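Local coordinates for protein glycoside Hydrolase (Bacteroides uniformis, PDB 5T99) that probably hydrolyses beta-galactosidic linkages in agarose-derived oligosaccharides as a glycoside hydrolase of family 2, at residues V103-D108 and V172-D177. Sequence-based numbering, arbitrary orientation.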
loop_
_atom_site.group_PDB
_atom_site.type_symbol
_atom_site.label_atom_id
_atom_site.label_comp_id
_atom_site.label_asym_id
_atom_site.label_seq_id
_atom_site.Cartn_x
_atom_site.Cartn_y
_atom_site.Cartn_z
ATOM N N VAL A 103 2.170 26.308 -17.811
ATOM C CA VAL A 103 1.779 26.087 -16.423
ATOM C C VAL A 103 0.732 24.988 -16.400
ATOM O O VAL A 103 -0.255 25.074 -17.115
ATOM C CB VAL A 103 1.220 27.371 -15.787
ATOM C CG1 VAL A 103 0.867 27.136 -14.314
ATOM C CG2 VAL A 103 2.236 28.504 -15.928
ATOM N N ARG A 104 0.981 23.946 -15.606
ATOM C CA ARG A 104 0.080 22.795 -15.469
ATOM C C ARG A 104 -0.096 22.451 -13.992
ATOM O O ARG A 104 0.803 22.710 -13.184
ATOM C CB ARG A 104 0.648 21.583 -16.200
ATOM C CG ARG A 104 0.849 21.767 -17.705
ATOM C CD ARG A 104 1.724 20.656 -18.280
ATOM N NE ARG A 104 3.139 20.798 -17.892
ATOM C CZ ARG A 104 4.017 19.800 -17.699
ATOM N NH1 ARG A 104 3.668 18.518 -17.832
ATOM N NH2 ARG A 104 5.277 20.096 -17.349
ATOM N N ILE A 105 -1.255 21.891 -13.647
ATOM C CA ILE A 105 -1.501 21.386 -12.309
ATOM C C ILE A 105 -1.745 19.886 -12.415
ATOM O O ILE A 105 -2.656 19.446 -13.123
ATOM C CB ILE A 105 -2.707 22.044 -11.607
ATOM C CG1 ILE A 105 -2.664 23.569 -11.725
ATOM C CG2 ILE A 105 -2.766 21.629 -10.137
ATOM C CD1 ILE A 105 -1.489 24.230 -11.055
ATOM N N GLY A 106 -0.919 19.120 -11.714
ATOM C CA GLY A 106 -1.006 17.680 -11.722
ATOM C C GLY A 106 -1.709 17.233 -10.458
ATOM O O GLY A 106 -1.324 17.637 -9.355
ATOM N N PHE A 107 -2.744 16.411 -10.628
ATOM C CA PHE A 107 -3.430 15.750 -9.530
ATOM C C PHE A 107 -3.079 14.260 -9.573
ATOM O O PHE A 107 -3.443 13.568 -10.527
ATOM C CB PHE A 107 -4.957 15.936 -9.671
ATOM C CG PHE A 107 -5.415 17.374 -9.624
ATOM C CD1 PHE A 107 -5.873 17.934 -8.439
ATOM C CD2 PHE A 107 -5.411 18.158 -10.760
ATOM C CE1 PHE A 107 -6.303 19.259 -8.390
ATOM C CE2 PHE A 107 -5.839 19.476 -10.719
ATOM C CZ PHE A 107 -6.293 20.026 -9.531
ATOM N N ASP A 108 -2.375 13.768 -8.555
ATOM C CA ASP A 108 -2.114 12.324 -8.424
ATOM C C ASP A 108 -3.371 11.478 -8.162
ATOM O O ASP A 108 -3.386 10.262 -8.423
ATOM C CB ASP A 108 -1.114 12.054 -7.294
ATOM C CG ASP A 108 0.273 12.594 -7.585
ATOM O OD1 ASP A 108 0.602 12.858 -8.771
ATOM O OD2 ASP A 108 1.034 12.755 -6.601
ATOM N N VAL A 172 -0.961 17.182 -5.026
ATOM C CA VAL A 172 -1.225 18.043 -6.170
ATOM C C VAL A 172 0.068 18.790 -6.468
ATOM O O VAL A 172 0.779 19.178 -5.541
ATOM C CB VAL A 172 -2.384 19.020 -5.867
ATOM C CG1 VAL A 172 -2.686 19.900 -7.072
ATOM C CG2 VAL A 172 -3.638 18.243 -5.471
ATOM N N TRP A 173 0.370 18.989 -7.748
ATOM C CA TRP A 173 1.662 19.542 -8.172
ATOM C C TRP A 173 1.502 20.720 -9.136
ATOM O O TRP A 173 0.680 20.671 -10.043
ATOM C CB TRP A 173 2.516 18.450 -8.823
ATOM C CG TRP A 173 2.717 17.293 -7.918
ATOM C CD1 TRP A 173 1.974 16.156 -7.879
ATOM C CD2 TRP A 173 3.687 17.176 -6.873
ATOM N NE1 TRP A 173 2.429 15.329 -6.892
ATOM C CE2 TRP A 173 3.481 15.929 -6.253
ATOM C CE3 TRP A 173 4.711 18.007 -6.399
ATOM C CZ2 TRP A 173 4.268 15.478 -5.189
ATOM C CZ3 TRP A 173 5.495 17.566 -5.331
ATOM C CH2 TRP A 173 5.272 16.303 -4.745
ATOM N N LEU A 174 2.285 21.769 -8.912
ATOM C CA LEU A 174 2.403 22.882 -9.839
ATOM C C LEU A 174 3.656 22.677 -10.685
ATOM O O LEU A 174 4.731 22.446 -10.144
ATOM C CB LEU A 174 2.501 24.203 -9.063
ATOM C CG LEU A 174 2.842 25.475 -9.848
ATOM C CD1 LEU A 174 1.672 25.885 -10.726
ATOM C CD2 LEU A 174 3.245 26.585 -8.880
ATOM N N ARG A 175 3.510 22.776 -12.003
ATOM C CA ARG A 175 4.617 22.592 -12.945
ATOM C C ARG A 175 4.712 23.829 -13.819
ATOM O O ARG A 175 3.783 24.141 -14.573
ATOM C CB ARG A 175 4.397 21.334 -13.792
ATOM C CG ARG A 175 4.645 20.047 -13.013
ATOM C CD ARG A 175 3.872 18.850 -13.549
ATOM N NE ARG A 175 3.777 17.778 -12.553
ATOM C CZ ARG A 175 2.957 16.721 -12.625
ATOM N NH1 ARG A 175 2.135 16.540 -13.673
ATOM N NH2 ARG A 175 2.964 15.823 -11.634
ATOM N N VAL A 176 5.822 24.550 -13.688
ATOM C CA VAL A 176 6.068 25.752 -14.450
ATOM C C VAL A 176 7.249 25.432 -15.349
ATOM O O VAL A 176 8.352 25.190 -14.858
ATOM C CB VAL A 176 6.382 26.942 -13.524
ATOM C CG1 VAL A 176 6.777 28.181 -14.332
ATOM C CG2 VAL A 176 5.179 27.246 -12.643
ATOM N N ASP A 177 7.013 25.414 -16.658
ATOM C CA ASP A 177 8.048 25.084 -17.630
ATOM C C ASP A 177 8.267 26.195 -18.660
ATOM O O ASP A 177 7.375 27.002 -18.903
ATOM C CB ASP A 177 7.682 23.782 -18.345
ATOM C CG ASP A 177 7.887 22.562 -17.471
ATOM O OD1 ASP A 177 8.940 21.917 -17.597
ATOM O OD2 ASP A 177 7.002 22.258 -16.645
HETATM O O HOH W 1 4.521 23.072 -17.189
HETATM O O HOH W 2 0.328 14.683 -11.128
#
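D177 OD2 is gripped by R104 NH2 in a salt bridge of 2.9 Å, and a water that accepts from R104 NE lies close to it. The carboxylate oxygen lies in the guanidinium plane, yet the nitrogen reaches it from above the carboxylate plane. A bend at chi3 (-73°) swings the R104 guanidinium across toward strand 172-177, where R175 CD lies over one face, offset toward the rim. R175 itself runs extended and lays its guanidinium over G106, with NH1 3.9 Å from G106 CA, where there is no side chain to obstruct it. E134 on strand 133-136 receives NH1 of both arginines in salt bridges. At the far end, W173 NE1 donates to D108 OD2 (2.9 Å) in the plane of the indole, while D108 OD1 reaches R175 NH2 through a second water. An alanine in place of D108 would probably leave the indole N-H without this acceptor and break the water link to R175. The antiparallel strands are joined by paired backbone bonds between R104 and R175 and between G106 and W173, the shortest from W173 N to G106 O (2.7 Å). The face carrying V103, I105, F107, V172 and L174 is apolar: I105 CD1 touches L174 CD1 (3.6 Å), and V172 CG1 sits over the F107 ring in a CH-pi contact, 4.2 Å from its centroid. I105 and F107 also pack on L149 of strand 146-153, in the facing sheet of the sugar-binding domain's beta-sandwich. This face thus joins the sandwich core, while that of R104, R175 and W173 carries linked charges, both arginines held by acids.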